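Local coordinates for conserved hypothetical protein (Pyrococcus furiosus, PDB 1Y81) that is of unknown function but folds as a Rossmann-like CoA-binding domain and holds coenzyme A in its pocket, at residues I32-L37 with D52-L57; Q84-A89 with K95-Q100; E106-F111 with Y119-C124. All coordinates share one frame; numbering follows the deposited sequence.

Interaction 1: residues I32-L37 with D52-L57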
loop_
_atom_site.group_PDB
_atom_site.type_symbol
_atom_site.label_atom_id
_atom_site.label_comp_id
_atom_site.label_asym_id
_atom_site.label_seq_id
_atom_site.Cartn_x
_atom_site.Cartn_y
_atom_site.Cartn_z
ATOM N N ILE A 32 -9.261 -6.819 -5.388
ATOM C CA ILE A 32 -9.631 -6.204 -6.658
ATOM C C ILE A 32 -8.486 -5.391 -7.239
ATOM O O ILE A 32 -8.165 -5.521 -8.421
ATOM C CB ILE A 32 -10.896 -5.287 -6.534
ATOM C CG1 ILE A 32 -12.100 -6.071 -5.968
ATOM C CG2 ILE A 32 -11.231 -4.660 -7.881
ATOM C CD1 ILE A 32 -13.157 -5.173 -5.303
ATOM N N ILE A 33 -7.872 -4.555 -6.399
ATOM C CA ILE A 33 -6.743 -3.721 -6.821
ATOM C C ILE A 33 -5.558 -4.593 -7.261
ATOM O O ILE A 33 -4.991 -4.375 -8.335
ATOM C CB ILE A 33 -6.330 -2.722 -5.720
ATOM C CG1 ILE A 33 -7.486 -1.730 -5.448
ATOM C CG2 ILE A 33 -5.011 -1.966 -6.091
ATOM C CD1 ILE A 33 -7.312 -0.970 -4.166
ATOM N N LEU A 34 -5.206 -5.584 -6.431
ATOM C CA LEU A 34 -4.098 -6.506 -6.750
ATOM C C LEU A 34 -4.266 -7.106 -8.137
ATOM O O LEU A 34 -3.327 -7.063 -8.964
ATOM C CB LEU A 34 -3.999 -7.626 -5.704
ATOM C CG LEU A 34 -2.893 -8.693 -5.898
ATOM C CD1 LEU A 34 -1.547 -8.057 -6.134
ATOM C CD2 LEU A 34 -2.822 -9.574 -4.675
ATOM N N LYS A 35 -5.454 -7.664 -8.401
ATOM C CA LYS A 35 -5.754 -8.274 -9.715
ATOM C C LYS A 35 -5.695 -7.243 -10.845
ATOM O O LYS A 35 -5.082 -7.502 -11.895
ATOM C CB LYS A 35 -7.103 -9.006 -9.705
ATOM C CG LYS A 35 -7.077 -10.275 -8.871
ATOM C CD LYS A 35 -8.328 -11.085 -9.002
ATOM C CE LYS A 35 -8.331 -12.238 -8.002
ATOM N NZ LYS A 35 -9.714 -12.771 -7.728
ATOM N N ASP A 36 -6.296 -6.070 -10.615
ATOM C CA ASP A 36 -6.282 -4.994 -11.613
ATOM C C ASP A 36 -4.860 -4.574 -11.999
ATOM O O ASP A 36 -4.527 -4.493 -13.202
ATOM C CB ASP A 36 -7.052 -3.772 -11.125
ATOM C CG ASP A 36 -7.068 -2.656 -12.161
ATOM O OD1 ASP A 36 -7.780 -2.809 -13.171
ATOM O OD2 ASP A 36 -6.356 -1.660 -11.972
ATOM N N LEU A 37 -4.022 -4.299 -10.990
ATOM C CA LEU A 37 -2.657 -3.809 -11.233
ATOM C C LEU A 37 -1.777 -4.851 -11.925
ATOM O O LEU A 37 -0.991 -4.495 -12.815
ATOM C CB LEU A 37 -2.014 -3.313 -9.943
ATOM C CG LEU A 37 -2.664 -2.062 -9.323
ATOM C CD1 LEU A 37 -1.943 -1.679 -8.033
ATOM C CD2 LEU A 37 -2.724 -0.871 -10.310
ATOM N N ASP A 52 0.196 -15.921 3.479
ATOM C CA ASP A 52 1.581 -16.180 3.082
ATOM C C ASP A 52 1.769 -15.978 1.567
ATOM O O ASP A 52 2.880 -15.695 1.112
ATOM C CB ASP A 52 2.058 -17.573 3.541
ATOM C CG ASP A 52 1.467 -18.688 2.730
ATOM O OD1 ASP A 52 0.257 -18.619 2.406
ATOM O OD2 ASP A 52 2.216 -19.651 2.409
ATOM N N GLU A 53 0.673 -16.102 0.809
ATOM C CA GLU A 53 0.637 -15.795 -0.637
ATOM C C GLU A 53 -0.741 -15.306 -1.053
ATOM O O GLU A 53 -1.753 -15.703 -0.457
ATOM C CB GLU A 53 1.047 -17.008 -1.516
ATOM C CG GLU A 53 0.156 -18.285 -1.388
ATOM C CD GLU A 53 -1.202 -18.206 -2.130
ATOM O OE1 GLU A 53 -1.328 -17.500 -3.138
ATOM O OE2 GLU A 53 -2.163 -18.878 -1.689
ATOM N N ILE A 54 -0.770 -14.434 -2.056
ATOM C CA ILE A 54 -2.017 -14.072 -2.745
ATOM C C ILE A 54 -1.801 -14.139 -4.261
ATOM O O ILE A 54 -0.847 -13.565 -4.767
ATOM C CB ILE A 54 -2.534 -12.651 -2.345
ATOM C CG1 ILE A 54 -2.600 -12.492 -0.820
ATOM C CG2 ILE A 54 -3.911 -12.375 -3.011
ATOM C CD1 ILE A 54 -2.923 -11.058 -0.353
ATOM N N GLU A 55 -2.696 -14.837 -4.975
ATOM C CA GLU A 55 -2.551 -15.095 -6.422
ATOM C C GLU A 55 -1.173 -15.738 -6.714
ATOM O O GLU A 55 -0.581 -15.527 -7.781
ATOM C CB GLU A 55 -2.768 -13.818 -7.260
ATOM C CG GLU A 55 -4.236 -13.319 -7.306
ATOM C CD GLU A 55 -5.181 -14.340 -7.911
ATOM O OE1 GLU A 55 -5.043 -14.632 -9.111
ATOM O OE2 GLU A 55 -6.058 -14.863 -7.186
ATOM N N GLY A 56 -0.682 -16.509 -5.745
ATOM C CA GLY A 56 0.607 -17.205 -5.877
ATOM C C GLY A 56 1.785 -16.322 -5.520
ATOM O O GLY A 56 2.903 -16.799 -5.392
ATOM N N LEU A 57 1.531 -15.025 -5.365
ATOM C CA LEU A 57 2.590 -14.065 -5.039
ATOM C C LEU A 57 2.915 -14.040 -3.562
ATOM O O LEU A 57 2.022 -13.995 -2.721
ATOM C CB LEU A 57 2.188 -12.650 -5.490
ATOM C CG LEU A 57 1.958 -12.401 -6.976
ATOM C CD1 LEU A 57 1.345 -11.034 -7.174
ATOM C CD2 LEU A 57 3.285 -12.553 -7.768
#
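Leu34 and Lys35, on successive positions of helix 29-39, meet a small hairpin through Ile54, Glu55 and Leu57. Earlier in the segment, Ile33 turns to helix 125-128 instead, and at its end Leu37 faces Ile17 and Val44 of the parallel sheet. Leu34 carries the apolar half of the contact: with CG anti to the backbone N (chi1 179°), its forked end reaches out to the hairpin. There CD2 presses on Ile54 CG2 at 3.4 Å, tighter than ordinary van der Waals packing, while CD1 lies more loosely against Leu57 CD1, 4.3 Å away. The side chains of Leu34 and Ile54 cross at a slant, and both are buried. Lys35 runs out extended, roughly perpendicular to the bent Glu55 chain, and it is the methylene CE that approaches Glu55 OE2, at 3.6 Å. The ammonium NZ stays 4.2 Å from OE2, too far for a salt bridge, although the opposite charges should still attract weakly; NZ also has a weak hydrogen bond to Asn31. On the hairpin side, Ile54 and Leu57 exchange both backbone bonds, Ile54 N to Leu57 O and Leu57 N to Ile54 O, each 2.9 Å. Gly56 N is additionally held by Glu53 OE1 at 2.9 Å, a carboxylate whose other oxygen bridges to Lys24. The arrangement is a beta hairpin with a two-residue loop, Glu55 and Gly56 being the corners of a type I' turn, laid against the first helix of a Rossmann-like domain.

Interaction 2: residues Q84-A89 with K95-Q100. With COA (coenzyme A), chain C; SCN (thiocyanate ion), chain B.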
loop_
_atom_site.group_PDB
_atom_site.type_symbol
_atom_site.label_atom_id
_atom_site.label_comp_id
_atom_site.label_asym_id
_atom_site.label_seq_id
_atom_site.Cartn_x
_atom_site.Cartn_y
_atom_site.Cartn_z
ATOM N N GLN A 84 0.022 3.569 11.705
ATOM C CA GLN A 84 1.094 2.693 12.218
ATOM C C GLN A 84 1.998 2.230 11.081
ATOM O O GLN A 84 3.243 2.308 11.168
ATOM C CB GLN A 84 0.515 1.462 12.919
ATOM C CG GLN A 84 -0.465 1.731 14.067
ATOM C CD GLN A 84 -1.420 0.545 14.321
ATOM O OE1 GLN A 84 -1.216 -0.568 13.805
ATOM N NE2 GLN A 84 -2.466 0.786 15.110
ATOM N N VAL A 85 1.369 1.751 10.011
ATOM C CA VAL A 85 2.101 1.237 8.852
ATOM C C VAL A 85 2.896 2.337 8.136
ATOM O O VAL A 85 4.013 2.094 7.674
ATOM C CB VAL A 85 1.160 0.483 7.878
ATOM C CG1 VAL A 85 1.907 0.012 6.622
ATOM C CG2 VAL A 85 0.504 -0.697 8.601
ATOM N N ALA A 86 2.325 3.541 8.051
ATOM C CA ALA A 86 3.028 4.656 7.395
ATOM C C ALA A 86 4.284 5.038 8.167
ATOM O O ALA A 86 5.293 5.346 7.565
ATOM C CB ALA A 86 2.107 5.873 7.197
ATOM N N LYS A 87 4.206 4.978 9.500
ATOM C CA LYS A 87 5.376 5.193 10.366
ATOM C C LYS A 87 6.470 4.146 10.067
ATOM O O LYS A 87 7.645 4.502 9.862
ATOM C CB LYS A 87 4.975 5.162 11.840
ATOM C CG LYS A 87 4.219 6.404 12.311
ATOM N N GLU A 88 6.063 2.873 9.989
ATOM C CA GLU A 88 6.994 1.763 9.653
ATOM C C GLU A 88 7.633 1.943 8.270
ATOM O O GLU A 88 8.848 1.719 8.090
ATOM C CB GLU A 88 6.270 0.412 9.695
ATOM C CG GLU A 88 5.803 -0.039 11.055
ATOM C CD GLU A 88 4.732 -1.130 10.976
ATOM O OE1 GLU A 88 4.683 -1.872 9.961
ATOM O OE2 GLU A 88 3.925 -1.241 11.931
ATOM N N ALA A 89 6.804 2.332 7.296
ATOM C CA ALA A 89 7.238 2.573 5.927
ATOM C C ALA A 89 8.286 3.696 5.853
ATOM O O ALA A 89 9.296 3.563 5.167
ATOM C CB ALA A 89 6.025 2.908 5.040
ATOM N N LYS A 95 9.355 6.644 0.630
ATOM C CA LYS A 95 9.081 8.068 0.487
ATOM C C LYS A 95 7.877 8.421 -0.419
ATOM O O LYS A 95 7.616 9.612 -0.656
ATOM C CB LYS A 95 10.343 8.786 -0.019
ATOM N N LYS A 96 7.163 7.404 -0.924
ATOM C CA LYS A 96 5.957 7.628 -1.747
ATOM C C LYS A 96 4.797 6.749 -1.259
ATOM O O LYS A 96 4.772 5.546 -1.516
ATOM C CB LYS A 96 6.232 7.372 -3.233
ATOM C CG LYS A 96 6.630 8.592 -4.034
ATOM C CD LYS A 96 6.572 8.305 -5.529
ATOM N N LEU A 97 3.855 7.357 -0.542
ATOM C CA LEU A 97 2.790 6.603 0.118
ATOM C C LEU A 97 1.414 7.061 -0.397
ATOM O O LEU A 97 1.031 8.219 -0.220
ATOM C CB LEU A 97 2.890 6.745 1.651
ATOM C CG LEU A 97 4.210 6.480 2.418
ATOM C CD1 LEU A 97 4.005 6.656 3.938
ATOM C CD2 LEU A 97 4.792 5.092 2.110
ATOM N N TRP A 98 0.689 6.136 -1.030
ATOM C CA TRP A 98 -0.575 6.422 -1.713
ATOM C C TRP A 98 -1.723 5.841 -0.913
ATOM O O TRP A 98 -1.784 4.636 -0.721
ATOM C CB TRP A 98 -0.548 5.780 -3.101
ATOM C CG TRP A 98 -1.811 5.984 -3.936
ATOM C CD1 TRP A 98 -3.083 5.512 -3.669
ATOM C CD2 TRP A 98 -1.899 6.679 -5.187
ATOM N NE1 TRP A 98 -3.954 5.903 -4.679
ATOM C CE2 TRP A 98 -3.247 6.612 -5.618
ATOM C CE3 TRP A 98 -0.962 7.365 -5.984
ATOM C CZ2 TRP A 98 -3.685 7.208 -6.820
ATOM C CZ3 TRP A 98 -1.401 7.958 -7.176
ATOM C CH2 TRP A 98 -2.748 7.873 -7.579
ATOM N N PHE A 99 -2.651 6.691 -0.477
ATOM C CA PHE A 99 -3.800 6.223 0.305
ATOM C C PHE A 99 -5.064 6.212 -0.535
ATOM O O PHE A 99 -5.486 7.263 -1.049
ATOM C CB PHE A 99 -3.987 7.078 1.573
ATOM C CG PHE A 99 -2.825 6.991 2.529
ATOM C CD1 PHE A 99 -2.878 6.147 3.638
ATOM C CD2 PHE A 99 -1.674 7.751 2.311
ATOM C CE1 PHE A 99 -1.775 6.042 4.537
ATOM C CE2 PHE A 99 -0.576 7.662 3.185
ATOM C CZ PHE A 99 -0.616 6.806 4.291
ATOM N N GLN A 100 -5.669 5.027 -0.695
ATOM C CA GLN A 100 -6.982 4.925 -1.344
ATOM C C GLN A 100 -7.994 5.692 -0.515
ATOM O O GLN A 100 -7.837 5.776 0.707
ATOM C CB GLN A 100 -7.426 3.466 -1.471
ATOM C CG GLN A 100 -6.681 2.705 -2.527
ATOM C CD GLN A 100 -6.972 3.183 -3.921
ATOM O OE1 GLN A 100 -6.206 3.973 -4.479
ATOM N NE2 GLN A 100 -8.081 2.706 -4.511
HETATM N N1A COA C . -0.927 -4.651 7.383
HETATM C C2A COA C . -1.456 -5.140 6.215
HETATM N N3A COA C . -2.796 -5.422 6.128
HETATM C C4A COA C . -3.595 -5.254 7.215
HETATM C C5A COA C . -3.088 -4.764 8.416
HETATM C C6A COA C . -1.737 -4.457 8.500
HETATM N N6A COA C . -1.227 -3.998 9.633
HETATM N N7A COA C . -4.116 -4.677 9.298
HETATM C C8A COA C . -5.246 -5.094 8.674
HETATM N N9A COA C . -4.931 -5.456 7.393
HETATM C C1B COA C . -5.821 -6.010 6.348
HETATM C C2B COA C . -7.116 -6.594 6.913
HETATM O O2B COA C . -6.925 -7.807 7.684
HETATM C C3B COA C . -7.891 -6.732 5.596
HETATM O O3B COA C . -7.557 -7.904 4.876
HETATM P P3B COA C . -8.355 -9.300 5.125
HETATM O O7A COA C . -7.381 -10.435 5.249
HETATM O O8A COA C . -9.249 -9.479 3.950
HETATM O O9A COA C . -9.053 -9.210 6.448
HETATM C C4B COA C . -7.422 -5.542 4.747
HETATM O O4B COA C . -6.206 -5.077 5.356
HETATM C C5B COA C . -8.460 -4.405 4.667
HETATM O O5B COA C . -8.767 -4.006 5.987
HETATM P P1A COA C . -10.288 -3.971 6.514
HETATM O O1A COA C . -10.304 -3.711 8.001
HETATM O O2A COA C . -11.009 -5.226 6.075
HETATM O O3A COA C . -10.811 -2.658 5.743
HETATM P P2A COA C . -11.933 -2.637 4.596
HETATM O O4A COA C . -13.268 -3.026 5.178
HETATM O O5A COA C . -11.617 -3.431 3.382
HETATM O O6A COA C . -11.947 -1.095 4.177
HETATM C CBP COA C . -10.978 1.049 3.672
HETATM C CCP COA C . -10.812 -0.486 3.588
HETATM C CDP COA C . -9.723 1.673 3.048
HETATM C CEP COA C . -11.047 1.479 5.135
HETATM C CAP COA C . -12.272 1.499 2.955
HETATM O OAP COA C . -12.481 2.890 3.129
HETATM C C9P COA C . -12.089 1.168 1.500
HETATM O O9P COA C . -12.555 -0.060 1.035
HETATM N N8P COA C . -11.430 2.070 0.761
HETATM C C7P COA C . -11.056 1.909 -0.638
HETATM C C6P COA C . -12.151 2.162 -1.602
HETATM C C5P COA C . -11.580 2.042 -2.987
HETATM O O5P COA C . -10.453 1.544 -3.217
HETATM N N4P COA C . -12.416 2.502 -3.879
HETATM C C3P COA C . -12.212 2.550 -5.290
HETATM C C2P COA C . -12.413 3.977 -5.800
HETATM S S1P COA C . -11.147 5.094 -5.111
HETATM S S SCN B . -11.434 2.459 -9.060
HETATM C C SCN B . -10.009 2.441 -8.036
HETATM N N SCN B . -9.030 2.490 -7.403
#
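Leu97 sets CG anti to its own carbonyl carbon (chi1 -51°), which swings the isobutyl group toward helix 79-91, and the fork then divides between two alanines one turn apart. CD1 touches Ala86 CB and CD2 touches Ala89 CB, both at 3.9 Å. Phe99 takes the same kind of first torsion, and its far ring carbon CZ comes to 4.1 Å from Ala86 CB, which sits at the ring edge close to its plane. The two alanine methyls on this helix face meet the two larger strand side chains, and all four residues are buried. Helix and strand axes pass 10.2 Å apart and run nearly antiparallel (164°), as expected within a beta-alpha-beta crossover: strand 72-75, helix 79-91 and strand 96-99 form one such unit of the Rossmann-like fold. Phe99 also stacks on Phe75 of the neighbouring strand. Just past the strand, Gln100 bends at chi2 and turns NE2 to the ligands and OE1 to the protein. NE2 donates to COA O5P at 2.9 Å, with an N-H...O angle of 152°, and to the thiocyanate N at 3.1 Å. OE1 accepts Trp98 NE1 in the carbonyl plane at 3.0 Å and also the Ile125 backbone N, so the amide's rotation is fixed from both ends. On the helix, Val85 CG2 lies 3.9 Å from N6A of the adenine of coenzyme A.

Interaction 3: residues E106-F111 with Y119-C124. With COA (coenzyme A), chain C.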
loop_
_atom_site.group_PDB
_atom_site.type_symbol
_atom_site.label_atom_id
_atom_site.label_comp_id
_atom_site.label_asym_id
_atom_site.label_seq_id
_atom_site.Cartn_x
_atom_site.Cartn_y
_atom_site.Cartn_z
ATOM N N GLU A 106 -6.384 13.074 8.775
ATOM C CA GLU A 106 -5.573 14.250 9.046
ATOM C C GLU A 106 -4.359 13.943 9.941
ATOM O O GLU A 106 -3.298 14.559 9.778
ATOM C CB GLU A 106 -6.427 15.402 9.601
ATOM C CG GLU A 106 -7.443 15.939 8.569
ATOM C CD GLU A 106 -6.783 16.353 7.254
ATOM O OE1 GLU A 106 -5.769 17.074 7.307
ATOM O OE2 GLU A 106 -7.266 15.948 6.166
ATOM N N GLU A 107 -4.506 12.981 10.854
ATOM C CA GLU A 107 -3.361 12.517 11.667
ATOM C C GLU A 107 -2.245 11.935 10.797
ATOM O O GLU A 107 -1.054 12.162 11.057
ATOM C CB GLU A 107 -3.795 11.521 12.756
ATOM C CG GLU A 107 -2.643 11.120 13.690
ATOM C CD GLU A 107 -3.094 10.489 15.009
ATOM O OE1 GLU A 107 -4.257 10.053 15.107
ATOM O OE2 GLU A 107 -2.260 10.427 15.947
ATOM N N ILE A 108 -2.630 11.190 9.761
ATOM C CA ILE A 108 -1.684 10.685 8.774
ATOM C C ILE A 108 -1.078 11.844 7.990
ATOM O O ILE A 108 0.128 11.883 7.749
ATOM C CB ILE A 108 -2.380 9.670 7.804
ATOM C CG1 ILE A 108 -2.716 8.366 8.548
ATOM C CG2 ILE A 108 -1.530 9.421 6.584
ATOM C CD1 ILE A 108 -3.539 7.373 7.724
ATOM N N ARG A 109 -1.918 12.799 7.602
ATOM C CA ARG A 109 -1.438 13.962 6.860
ATOM C C ARG A 109 -0.377 14.694 7.694
ATOM O O ARG A 109 0.697 15.006 7.187
ATOM C CB ARG A 109 -2.583 14.907 6.497
ATOM C CG ARG A 109 -2.239 15.848 5.352
ATOM C CD ARG A 109 -3.197 17.058 5.262
ATOM N NE ARG A 109 -4.580 16.689 4.955
ATOM C CZ ARG A 109 -5.044 16.443 3.730
ATOM N NH1 ARG A 109 -4.237 16.505 2.674
ATOM N NH2 ARG A 109 -6.319 16.123 3.566
ATOM N N ARG A 110 -0.694 14.931 8.969
ATOM C CA ARG A 110 0.210 15.604 9.920
ATOM C C ARG A 110 1.574 14.910 10.009
ATOM O O ARG A 110 2.624 15.561 9.917
ATOM C CB ARG A 110 -0.416 15.639 11.310
ATOM C CD ARG A 110 -2.384 17.513 12.482
ATOM N NE ARG A 110 -2.971 16.419 13.258
ATOM C CZ ARG A 110 -4.279 16.177 13.354
ATOM N NH1 ARG A 110 -5.157 16.948 12.717
ATOM N NH2 ARG A 110 -4.709 15.160 14.091
ATOM N N PHE A 111 1.551 13.586 10.174
ATOM C CA PHE A 111 2.783 12.808 10.267
ATOM C C PHE A 111 3.600 12.851 8.960
ATOM O O PHE A 111 4.828 13.001 8.990
ATOM C CB PHE A 111 2.482 11.361 10.668
ATOM C CG PHE A 111 3.622 10.420 10.404
ATOM C CD1 PHE A 111 4.729 10.389 11.256
ATOM C CD2 PHE A 111 3.608 9.584 9.284
ATOM C CE1 PHE A 111 5.796 9.532 11.004
ATOM C CE2 PHE A 111 4.669 8.729 9.022
ATOM C CZ PHE A 111 5.768 8.702 9.884
ATOM N N TYR A 119 2.935 11.959 -0.776
ATOM C CA TYR A 119 1.747 11.152 -0.505
ATOM C C TYR A 119 0.590 11.568 -1.386
ATOM O O TYR A 119 0.594 12.664 -1.960
ATOM C CB TYR A 119 1.347 11.245 0.974
ATOM C CG TYR A 119 0.799 12.600 1.388
ATOM C CD1 TYR A 119 -0.564 12.903 1.236
ATOM C CD2 TYR A 119 1.642 13.583 1.918
ATOM C CE1 TYR A 119 -1.074 14.159 1.613
ATOM C CE2 TYR A 119 1.146 14.836 2.298
ATOM C CZ TYR A 119 -0.210 15.116 2.141
ATOM O OH TYR A 119 -0.705 16.350 2.511
ATOM N N SER A 120 -0.412 10.693 -1.474
ATOM C CA SER A 120 -1.617 10.965 -2.233
ATOM C C SER A 120 -2.831 10.636 -1.367
ATOM O O SER A 120 -2.905 9.542 -0.764
ATOM C CB SER A 120 -1.624 10.162 -3.539
ATOM O OG SER A 120 -2.783 10.426 -4.317
ATOM N N PHE A 121 -3.750 11.605 -1.265
ATOM C CA PHE A 121 -5.085 11.399 -0.672
ATOM C C PHE A 121 -6.119 11.588 -1.774
ATOM O O PHE A 121 -5.889 12.352 -2.720
ATOM C CB PHE A 121 -5.390 12.438 0.425
ATOM C CG PHE A 121 -4.738 12.174 1.771
ATOM C CD1 PHE A 121 -3.730 11.201 1.941
ATOM C CD2 PHE A 121 -5.123 12.939 2.882
ATOM C CE1 PHE A 121 -3.136 10.987 3.210
ATOM C CE2 PHE A 121 -4.542 12.736 4.141
ATOM C CZ PHE A 121 -3.541 11.748 4.303
ATOM N N GLY A 122 -7.252 10.893 -1.654
ATOM C CA GLY A 122 -8.443 11.168 -2.487
ATOM C C GLY A 122 -8.406 10.745 -3.939
ATOM O O GLY A 122 -9.330 11.063 -4.700
ATOM N N ARG A 123 -7.345 10.041 -4.332
ATOM C CA ARG A 123 -7.175 9.583 -5.714
ATOM C C ARG A 123 -7.247 8.063 -5.778
ATOM O O ARG A 123 -6.680 7.359 -4.925
ATOM C CB ARG A 123 -5.842 10.047 -6.301
ATOM C CG ARG A 123 -5.770 11.551 -6.613
ATOM C CD ARG A 123 -4.640 11.860 -7.588
ATOM N NE ARG A 123 -3.318 11.734 -6.979
ATOM C CZ ARG A 123 -2.194 11.509 -7.658
ATOM N NH1 ARG A 123 -2.217 11.366 -8.984
ATOM N NH2 ARG A 123 -1.039 11.415 -7.007
ATOM N N CYS A 124 -7.939 7.579 -6.801
ATOM C CA CYS A 124 -8.166 6.165 -6.987
ATOM C C CYS A 124 -7.059 5.526 -7.858
ATOM O O CYS A 124 -6.968 5.823 -9.030
ATOM C CB CYS A 124 -9.528 5.986 -7.647
ATOM S SG CYS A 124 -10.918 6.482 -6.603
HETATM N N1A COA C . -0.927 -4.651 7.383
HETATM C C2A COA C . -1.456 -5.140 6.215
HETATM N N3A COA C . -2.796 -5.422 6.128
HETATM C C4A COA C . -3.595 -5.254 7.215
HETATM C C5A COA C . -3.088 -4.764 8.416
HETATM C C6A COA C . -1.737 -4.457 8.500
HETATM N N6A COA C . -1.227 -3.998 9.633
HETATM N N7A COA C . -4.116 -4.677 9.298
HETATM C C8A COA C . -5.246 -5.094 8.674
HETATM N N9A COA C . -4.931 -5.456 7.393
HETATM C C1B COA C . -5.821 -6.010 6.348
HETATM C C2B COA C . -7.116 -6.594 6.913
HETATM O O2B COA C . -6.925 -7.807 7.684
HETATM C C3B COA C . -7.891 -6.732 5.596
HETATM O O3B COA C . -7.557 -7.904 4.876
HETATM P P3B COA C . -8.355 -9.300 5.125
HETATM O O7A COA C . -7.381 -10.435 5.249
HETATM O O8A COA C . -9.249 -9.479 3.950
HETATM O O9A COA C . -9.053 -9.210 6.448
HETATM C C4B COA C . -7.422 -5.542 4.747
HETATM O O4B COA C . -6.206 -5.077 5.356
HETATM C C5B COA C . -8.460 -4.405 4.667
HETATM O O5B COA C . -8.767 -4.006 5.987
HETATM P P1A COA C . -10.288 -3.971 6.514
HETATM O O1A COA C . -10.304 -3.711 8.001
HETATM O O2A COA C . -11.009 -5.226 6.075
HETATM O O3A COA C . -10.811 -2.658 5.743
HETATM P P2A COA C . -11.933 -2.637 4.596
HETATM O O4A COA C . -13.268 -3.026 5.178
HETATM O O5A COA C . -11.617 -3.431 3.382
HETATM O O6A COA C . -11.947 -1.095 4.177
HETATM C CBP COA C . -10.978 1.049 3.672
HETATM C CCP COA C . -10.812 -0.486 3.588
HETATM C CDP COA C . -9.723 1.673 3.048
HETATM C CEP COA C . -11.047 1.479 5.135
HETATM C CAP COA C . -12.272 1.499 2.955
HETATM O OAP COA C . -12.481 2.890 3.129
HETATM C C9P COA C . -12.089 1.168 1.500
HETATM O O9P COA C . -12.555 -0.060 1.035
HETATM N N8P COA C . -11.430 2.070 0.761
HETATM C C7P COA C . -11.056 1.909 -0.638
HETATM C C6P COA C . -12.151 2.162 -1.602
HETATM C C5P COA C . -11.580 2.042 -2.987
HETATM O O5P COA C . -10.453 1.544 -3.217
HETATM N N4P COA C . -12.416 2.502 -3.879
HETATM C C3P COA C . -12.212 2.550 -5.290
HETATM C C2P COA C . -12.413 3.977 -5.800
HETATM S S1P COA C . -11.147 5.094 -5.111
#
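Arg109 crosses Tyr119 and Phe121, and nearly every atom of its side chain has a neighbour. CB rests on Phe121 CE2 at 3.8 Å. CG, placed anti to the backbone N, comes within 3.3 Å of Tyr119 OH, and CD passes the same hydroxyl more distantly; the two side chains cross at about a right angle. A bend at chi3 (-64°) then turns the guanidinium back along its own helix to Glu106. NE reaches Glu106 OE1 at 2.7 Å and NH2 reaches Glu106 OE2 at 2.8 Å, a side-on bidentate salt bridge one turn apart, with both oxygens close to the guanidinium plane, so the group's rotation is locked. Its flat side faces Phe121: CD2 of the ring stands over one guanidinium face, nearest NH2 at 3.5 Å, but the planes are 58° apart, so this is an aromatic edge on a guanidinium face and no parallel stack. NH1 ends near Tyr119 OH without bonding it; that hydroxyl is hydrogen-bonded to Glu113. Phe121 is further wedged by Ile108 CG2, in the ring plane at its edge and 3.8 Å from CZ, and by Tyr119 CE1, above the centre of one face. Beyond Gly122, Cys124 SG forms a disulfide with S1P of coenzyme A, 2.1 Å long, at the N-cap of helix 125-128. The contact joins helix 106-115 to edge strand 118-120 within the beta-alpha-beta unit begun by strand 96-99, while Ile108 also touches Phe99 on that strand and Leu83 on helix 79-91.

Interactions 2 and 3 belong to consecutive beta-alpha-beta units and lie only 9 Å apart between centres. Their strands pair in the sheet, Phe99 N reaching Ser120 O at 2.9 Å. Interaction 1 sits on the opposite side of the chain's centre, 19 Å from interaction 2 and 24 Å from interaction 3, centre to centre. It still meets interaction 2 where Ile33 CD1 packs on Gln100 NE2 at 3.8 Å. Coenzyme A spans the region: interaction 2 touches it at the adenine and along the pantetheine arm, interaction 3 is joined to its sulfur by a disulfide, and the Ile54 side chain of interaction 1 stays about 7 Å from it.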